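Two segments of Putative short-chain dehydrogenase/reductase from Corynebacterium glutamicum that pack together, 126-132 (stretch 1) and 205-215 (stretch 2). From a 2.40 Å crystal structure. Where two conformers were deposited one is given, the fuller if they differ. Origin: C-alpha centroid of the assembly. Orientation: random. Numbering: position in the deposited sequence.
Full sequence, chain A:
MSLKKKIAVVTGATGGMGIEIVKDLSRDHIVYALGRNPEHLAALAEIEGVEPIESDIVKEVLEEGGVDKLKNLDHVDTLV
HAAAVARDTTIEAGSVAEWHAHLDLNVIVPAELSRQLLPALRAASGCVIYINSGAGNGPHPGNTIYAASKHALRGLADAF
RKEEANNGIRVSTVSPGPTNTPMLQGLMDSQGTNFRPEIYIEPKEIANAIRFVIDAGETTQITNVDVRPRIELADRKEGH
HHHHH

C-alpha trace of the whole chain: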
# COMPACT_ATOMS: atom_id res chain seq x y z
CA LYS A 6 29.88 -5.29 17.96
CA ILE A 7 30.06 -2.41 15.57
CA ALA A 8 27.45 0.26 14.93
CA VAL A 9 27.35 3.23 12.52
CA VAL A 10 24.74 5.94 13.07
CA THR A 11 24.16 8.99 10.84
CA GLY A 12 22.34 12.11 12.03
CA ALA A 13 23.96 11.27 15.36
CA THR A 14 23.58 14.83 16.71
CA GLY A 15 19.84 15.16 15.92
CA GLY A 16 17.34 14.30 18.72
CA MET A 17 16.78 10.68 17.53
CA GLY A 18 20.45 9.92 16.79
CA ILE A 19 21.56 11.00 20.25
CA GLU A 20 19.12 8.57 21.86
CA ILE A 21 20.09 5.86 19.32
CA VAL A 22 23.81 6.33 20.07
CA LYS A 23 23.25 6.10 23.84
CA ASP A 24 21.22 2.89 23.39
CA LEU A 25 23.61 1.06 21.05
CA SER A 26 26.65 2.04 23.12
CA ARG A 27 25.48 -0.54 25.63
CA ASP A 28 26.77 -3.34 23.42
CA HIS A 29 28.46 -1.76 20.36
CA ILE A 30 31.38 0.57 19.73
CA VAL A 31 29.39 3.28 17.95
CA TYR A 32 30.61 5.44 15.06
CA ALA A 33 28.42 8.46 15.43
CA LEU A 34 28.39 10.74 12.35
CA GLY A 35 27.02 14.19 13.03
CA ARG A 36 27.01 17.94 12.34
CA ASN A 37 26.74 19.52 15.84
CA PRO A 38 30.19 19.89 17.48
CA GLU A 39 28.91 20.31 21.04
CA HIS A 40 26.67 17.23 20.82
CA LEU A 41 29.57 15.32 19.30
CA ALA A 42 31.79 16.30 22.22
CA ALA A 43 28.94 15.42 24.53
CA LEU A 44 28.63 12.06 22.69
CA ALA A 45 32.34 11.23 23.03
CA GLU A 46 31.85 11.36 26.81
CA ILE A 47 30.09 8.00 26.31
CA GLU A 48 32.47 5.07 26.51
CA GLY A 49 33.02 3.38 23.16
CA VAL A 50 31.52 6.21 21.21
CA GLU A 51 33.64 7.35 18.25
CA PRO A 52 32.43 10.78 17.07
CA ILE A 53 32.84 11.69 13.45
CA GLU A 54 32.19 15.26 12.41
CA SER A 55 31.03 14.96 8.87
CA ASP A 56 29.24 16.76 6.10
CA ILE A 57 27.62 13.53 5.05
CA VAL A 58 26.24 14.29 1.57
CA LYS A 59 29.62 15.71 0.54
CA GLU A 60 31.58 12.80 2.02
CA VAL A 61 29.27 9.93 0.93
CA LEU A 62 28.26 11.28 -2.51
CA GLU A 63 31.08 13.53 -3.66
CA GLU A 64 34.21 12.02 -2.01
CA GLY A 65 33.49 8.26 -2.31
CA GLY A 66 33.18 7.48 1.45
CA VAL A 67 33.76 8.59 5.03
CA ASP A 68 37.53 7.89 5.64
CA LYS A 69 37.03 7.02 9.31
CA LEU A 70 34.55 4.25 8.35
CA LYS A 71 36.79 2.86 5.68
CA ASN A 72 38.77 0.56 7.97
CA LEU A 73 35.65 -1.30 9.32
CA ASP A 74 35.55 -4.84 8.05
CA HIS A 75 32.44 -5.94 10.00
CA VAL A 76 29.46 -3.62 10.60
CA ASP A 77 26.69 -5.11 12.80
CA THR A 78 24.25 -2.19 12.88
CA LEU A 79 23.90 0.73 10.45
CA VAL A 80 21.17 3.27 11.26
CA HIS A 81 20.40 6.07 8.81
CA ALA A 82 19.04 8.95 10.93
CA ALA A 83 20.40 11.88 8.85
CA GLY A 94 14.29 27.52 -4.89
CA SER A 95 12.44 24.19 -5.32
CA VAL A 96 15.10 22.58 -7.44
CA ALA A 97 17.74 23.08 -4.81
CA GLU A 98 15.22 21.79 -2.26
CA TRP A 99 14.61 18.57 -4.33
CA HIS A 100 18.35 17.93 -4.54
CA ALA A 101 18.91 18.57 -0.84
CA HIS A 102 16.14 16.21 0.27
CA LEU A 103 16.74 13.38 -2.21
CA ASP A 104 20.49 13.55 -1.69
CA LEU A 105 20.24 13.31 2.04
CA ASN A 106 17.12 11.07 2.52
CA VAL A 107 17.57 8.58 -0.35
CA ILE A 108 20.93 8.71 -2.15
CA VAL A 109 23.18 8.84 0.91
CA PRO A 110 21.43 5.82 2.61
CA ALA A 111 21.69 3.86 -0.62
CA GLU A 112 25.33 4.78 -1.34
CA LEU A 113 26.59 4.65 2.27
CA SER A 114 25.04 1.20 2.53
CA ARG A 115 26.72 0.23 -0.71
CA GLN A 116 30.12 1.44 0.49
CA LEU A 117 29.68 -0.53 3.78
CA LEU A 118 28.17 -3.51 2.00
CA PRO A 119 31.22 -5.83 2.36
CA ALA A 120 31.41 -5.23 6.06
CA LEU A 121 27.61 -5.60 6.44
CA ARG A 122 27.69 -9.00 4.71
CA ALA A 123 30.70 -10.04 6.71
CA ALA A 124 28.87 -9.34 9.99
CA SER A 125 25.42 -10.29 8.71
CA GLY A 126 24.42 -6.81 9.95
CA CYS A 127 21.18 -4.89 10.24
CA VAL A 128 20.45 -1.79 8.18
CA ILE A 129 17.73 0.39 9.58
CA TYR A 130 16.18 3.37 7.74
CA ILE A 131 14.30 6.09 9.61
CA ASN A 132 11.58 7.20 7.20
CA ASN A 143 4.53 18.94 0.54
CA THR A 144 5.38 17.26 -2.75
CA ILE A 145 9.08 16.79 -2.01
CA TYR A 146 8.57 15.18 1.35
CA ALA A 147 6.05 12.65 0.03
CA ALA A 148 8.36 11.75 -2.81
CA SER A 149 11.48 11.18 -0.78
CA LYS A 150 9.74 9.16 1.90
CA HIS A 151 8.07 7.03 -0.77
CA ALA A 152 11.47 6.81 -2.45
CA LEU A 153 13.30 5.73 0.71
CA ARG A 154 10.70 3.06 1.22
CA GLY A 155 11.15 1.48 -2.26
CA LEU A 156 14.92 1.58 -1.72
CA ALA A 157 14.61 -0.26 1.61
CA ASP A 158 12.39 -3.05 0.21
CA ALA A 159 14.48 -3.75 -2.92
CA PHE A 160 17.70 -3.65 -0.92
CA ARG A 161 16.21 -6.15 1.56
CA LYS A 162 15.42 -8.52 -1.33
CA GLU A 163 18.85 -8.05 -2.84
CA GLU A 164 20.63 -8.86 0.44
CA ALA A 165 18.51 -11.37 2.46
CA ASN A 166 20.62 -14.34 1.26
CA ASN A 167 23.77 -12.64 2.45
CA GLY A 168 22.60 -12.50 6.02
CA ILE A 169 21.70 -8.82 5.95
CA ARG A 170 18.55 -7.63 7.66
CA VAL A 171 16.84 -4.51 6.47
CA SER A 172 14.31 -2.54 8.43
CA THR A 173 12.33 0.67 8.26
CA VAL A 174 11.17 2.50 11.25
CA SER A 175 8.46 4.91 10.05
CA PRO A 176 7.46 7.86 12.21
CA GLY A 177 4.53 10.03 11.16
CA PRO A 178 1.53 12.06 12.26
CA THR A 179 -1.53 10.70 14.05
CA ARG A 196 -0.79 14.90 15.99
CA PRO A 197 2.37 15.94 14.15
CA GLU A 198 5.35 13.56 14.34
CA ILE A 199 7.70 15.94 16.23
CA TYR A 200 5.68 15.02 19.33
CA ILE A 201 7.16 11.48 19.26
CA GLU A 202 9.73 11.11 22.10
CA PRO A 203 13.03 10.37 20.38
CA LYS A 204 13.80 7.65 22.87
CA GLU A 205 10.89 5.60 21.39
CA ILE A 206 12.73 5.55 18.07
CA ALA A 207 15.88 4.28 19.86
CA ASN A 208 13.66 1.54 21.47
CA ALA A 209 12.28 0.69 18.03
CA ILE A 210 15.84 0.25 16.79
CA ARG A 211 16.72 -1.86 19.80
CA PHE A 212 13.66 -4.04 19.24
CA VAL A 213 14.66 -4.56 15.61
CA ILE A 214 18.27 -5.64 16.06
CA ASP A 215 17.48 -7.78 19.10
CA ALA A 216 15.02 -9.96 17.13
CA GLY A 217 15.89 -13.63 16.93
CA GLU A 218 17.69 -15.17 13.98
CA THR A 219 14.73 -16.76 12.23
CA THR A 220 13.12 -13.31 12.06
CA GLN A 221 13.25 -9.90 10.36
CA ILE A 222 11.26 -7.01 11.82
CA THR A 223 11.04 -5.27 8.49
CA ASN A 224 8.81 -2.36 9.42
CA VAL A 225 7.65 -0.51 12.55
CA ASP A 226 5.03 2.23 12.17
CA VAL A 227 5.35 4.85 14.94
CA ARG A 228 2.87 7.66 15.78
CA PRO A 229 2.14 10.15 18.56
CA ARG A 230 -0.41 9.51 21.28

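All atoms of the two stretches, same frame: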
# COMPACT_ATOMS: atom_id res chain seq x y z
N GLY A 126 24.95 -7.92 9.16
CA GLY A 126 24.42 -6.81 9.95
C GLY A 126 22.98 -6.41 9.65
O GLY A 126 22.30 -6.97 8.76
N CYS A 127 22.52 -5.43 10.40
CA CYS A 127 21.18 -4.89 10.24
C CYS A 127 21.29 -3.46 9.75
O CYS A 127 22.05 -2.68 10.34
CB CYS A 127 20.50 -4.80 11.60
SG CYS A 127 20.19 -6.35 12.30
N VAL A 128 20.52 -3.13 8.71
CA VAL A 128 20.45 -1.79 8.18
C VAL A 128 19.05 -1.25 8.50
O VAL A 128 18.04 -1.82 8.11
CB VAL A 128 20.73 -1.73 6.62
CG1 VAL A 128 20.64 -0.27 6.09
CG2 VAL A 128 22.09 -2.27 6.31
N ILE A 129 18.99 -0.14 9.23
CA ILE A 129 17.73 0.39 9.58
C ILE A 129 17.58 1.79 9.01
O ILE A 129 18.45 2.62 9.22
CB ILE A 129 17.55 0.43 11.10
CG1 ILE A 129 17.53 -1.01 11.64
CG2 ILE A 129 16.22 1.15 11.44
CD1 ILE A 129 18.08 -1.16 13.02
N TYR A 130 16.49 2.03 8.28
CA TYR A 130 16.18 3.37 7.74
C TYR A 130 15.13 4.04 8.60
O TYR A 130 14.17 3.37 9.02
CB TYR A 130 15.67 3.26 6.31
CG TYR A 130 16.59 2.54 5.33
CD1 TYR A 130 17.59 3.22 4.68
CD2 TYR A 130 16.43 1.17 5.04
CE1 TYR A 130 18.42 2.54 3.77
CE2 TYR A 130 17.25 0.50 4.15
CZ TYR A 130 18.23 1.18 3.51
OH TYR A 130 19.08 0.53 2.64
N ILE A 131 15.32 5.33 8.93
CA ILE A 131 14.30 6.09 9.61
C ILE A 131 13.62 6.90 8.56
O ILE A 131 14.24 7.79 7.99
CB ILE A 131 14.84 7.09 10.61
CG1 ILE A 131 15.84 6.43 11.53
CG2 ILE A 131 13.69 7.66 11.47
CD1 ILE A 131 15.22 5.60 12.53
N ASN A 132 12.36 6.58 8.29
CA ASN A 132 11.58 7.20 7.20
C ASN A 132 10.56 8.27 7.69
O ASN A 132 10.97 9.39 8.02
CB ASN A 132 10.82 6.10 6.40
CG ASN A 132 10.47 6.54 4.99
OD1 ASN A 132 10.62 7.72 4.63
ND2 ASN A 132 10.01 5.58 4.18
N GLU A 205 11.75 6.67 21.91
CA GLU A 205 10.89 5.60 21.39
C GLU A 205 11.41 5.07 20.05
O GLU A 205 11.28 3.89 19.75
CB GLU A 205 9.45 6.09 21.23
CG GLU A 205 8.92 6.87 22.46
CD GLU A 205 8.62 5.95 23.62
OE1 GLU A 205 8.04 4.86 23.35
OE2 GLU A 205 8.97 6.28 24.79
N ILE A 206 12.03 5.95 19.28
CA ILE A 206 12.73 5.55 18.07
C ILE A 206 13.97 4.68 18.36
O ILE A 206 14.17 3.61 17.74
CB ILE A 206 13.08 6.79 17.21
CG1 ILE A 206 11.80 7.62 16.94
CG2 ILE A 206 13.77 6.35 15.91
CD1 ILE A 206 10.78 6.88 16.04
N ALA A 207 14.77 5.12 19.34
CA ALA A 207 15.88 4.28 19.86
C ALA A 207 15.35 2.90 20.32
O ALA A 207 15.89 1.89 19.89
CB ALA A 207 16.62 4.99 20.99
N ASN A 208 14.29 2.84 21.13
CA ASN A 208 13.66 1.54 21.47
C ASN A 208 13.23 0.73 20.24
O ASN A 208 13.38 -0.49 20.23
CB ASN A 208 12.48 1.68 22.46
CG ASN A 208 12.87 2.47 23.70
OD1 ASN A 208 14.04 2.64 23.97
ND2 ASN A 208 11.90 3.02 24.41
N ALA A 209 12.70 1.42 19.22
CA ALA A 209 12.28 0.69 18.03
C ALA A 209 13.49 0.04 17.40
O ALA A 209 13.41 -1.11 16.96
CB ALA A 209 11.55 1.59 17.01
N ILE A 210 14.60 0.78 17.36
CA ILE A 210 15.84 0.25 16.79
C ILE A 210 16.34 -0.92 17.60
O ILE A 210 16.68 -1.96 17.05
CB ILE A 210 16.89 1.34 16.50
CG1 ILE A 210 16.52 2.00 15.19
CG2 ILE A 210 18.29 0.71 16.37
CD1 ILE A 210 16.80 3.39 15.13
N ARG A 211 16.30 -0.79 18.91
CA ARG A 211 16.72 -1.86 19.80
C ARG A 211 15.84 -3.10 19.60
O ARG A 211 16.32 -4.22 19.53
CB ARG A 211 16.66 -1.35 21.26
CG ARG A 211 16.91 -2.45 22.36
CD ARG A 211 18.26 -3.23 22.14
NE ARG A 211 19.40 -2.33 22.20
CZ ARG A 211 20.67 -2.72 22.10
NH1 ARG A 211 21.65 -1.84 22.16
NH2 ARG A 211 20.98 -4.00 21.93
N PHE A 212 14.53 -2.92 19.51
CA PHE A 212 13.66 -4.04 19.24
C PHE A 212 14.04 -4.73 17.92
O PHE A 212 13.93 -5.96 17.80
CB PHE A 212 12.21 -3.58 19.19
CG PHE A 212 11.25 -4.64 18.71
CD1 PHE A 212 10.99 -5.75 19.50
CD2 PHE A 212 10.61 -4.50 17.50
CE1 PHE A 212 10.12 -6.72 19.06
CE2 PHE A 212 9.70 -5.45 17.07
CZ PHE A 212 9.46 -6.55 17.84
N VAL A 213 14.48 -3.96 16.92
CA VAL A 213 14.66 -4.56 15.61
C VAL A 213 15.91 -5.45 15.57
O VAL A 213 15.90 -6.59 15.04
CB VAL A 213 14.73 -3.48 14.49
CG1 VAL A 213 15.52 -3.99 13.26
CG2 VAL A 213 13.30 -2.98 14.09
N ILE A 214 16.98 -4.94 16.16
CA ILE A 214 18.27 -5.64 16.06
C ILE A 214 18.34 -6.80 17.04
O ILE A 214 19.05 -7.77 16.80
CB ILE A 214 19.48 -4.68 16.29
CG1 ILE A 214 19.61 -4.23 17.75
CG2 ILE A 214 19.37 -3.47 15.40
CD1 ILE A 214 20.68 -3.07 17.90
N ASP A 215 17.56 -6.72 18.12
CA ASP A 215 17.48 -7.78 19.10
C ASP A 215 16.63 -8.94 18.64
O ASP A 215 16.63 -9.96 19.30
CB ASP A 215 16.92 -7.28 20.43
CG ASP A 215 17.99 -6.63 21.35
OD1 ASP A 215 19.23 -6.59 21.05
OD2 ASP A 215 17.54 -6.18 22.45

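How do the two backbones lie against each other? Strand 127-131 and the helix that includes 205-214 run roughly antiparallel, at 151° between their N-to-C directions, with axes 9.9 Å apart at closest approach. The register steps by two residues on the strand and four on the helix: C127 lies nearest I214, I129 nearest I210, and I131 nearest I206.

Which strand side chains reach the helix? Alternation along the strand points C127, I129 and I131 toward it, while V128 and Y130 point away.

What holds the pair together? The contact is entirely apolar, with no hydrogen bond crossing it; the aliphatic groups that meet gain by van der Waals contact and by being shielded from water. I129 is central: its CD1 packs 3.8 Å from I210 CG2, 3.8 Å from V213 CG1 and 3.6 Å from I214 CG2, so one methyl touches three helix residues. I131 CD1 lies 3.8 Å from both I206 CG2 and I210 CD1. At the other end, C127 CB meets I214 CG2 more loosely, at 4.2 Å.

Where is the polar bonding, then? Within the two stretches, the side-chain hydrogen bonding and the salt bridge lie in stretch 2. Backbone bonds such as I210 N to I206 O, 2.9 Å, satisfy amides close to the apolar contact. R211, pointing away from the strand, forms a salt bridge one turn on, its NH2 donating to D215 OD1 at 3.2 Å.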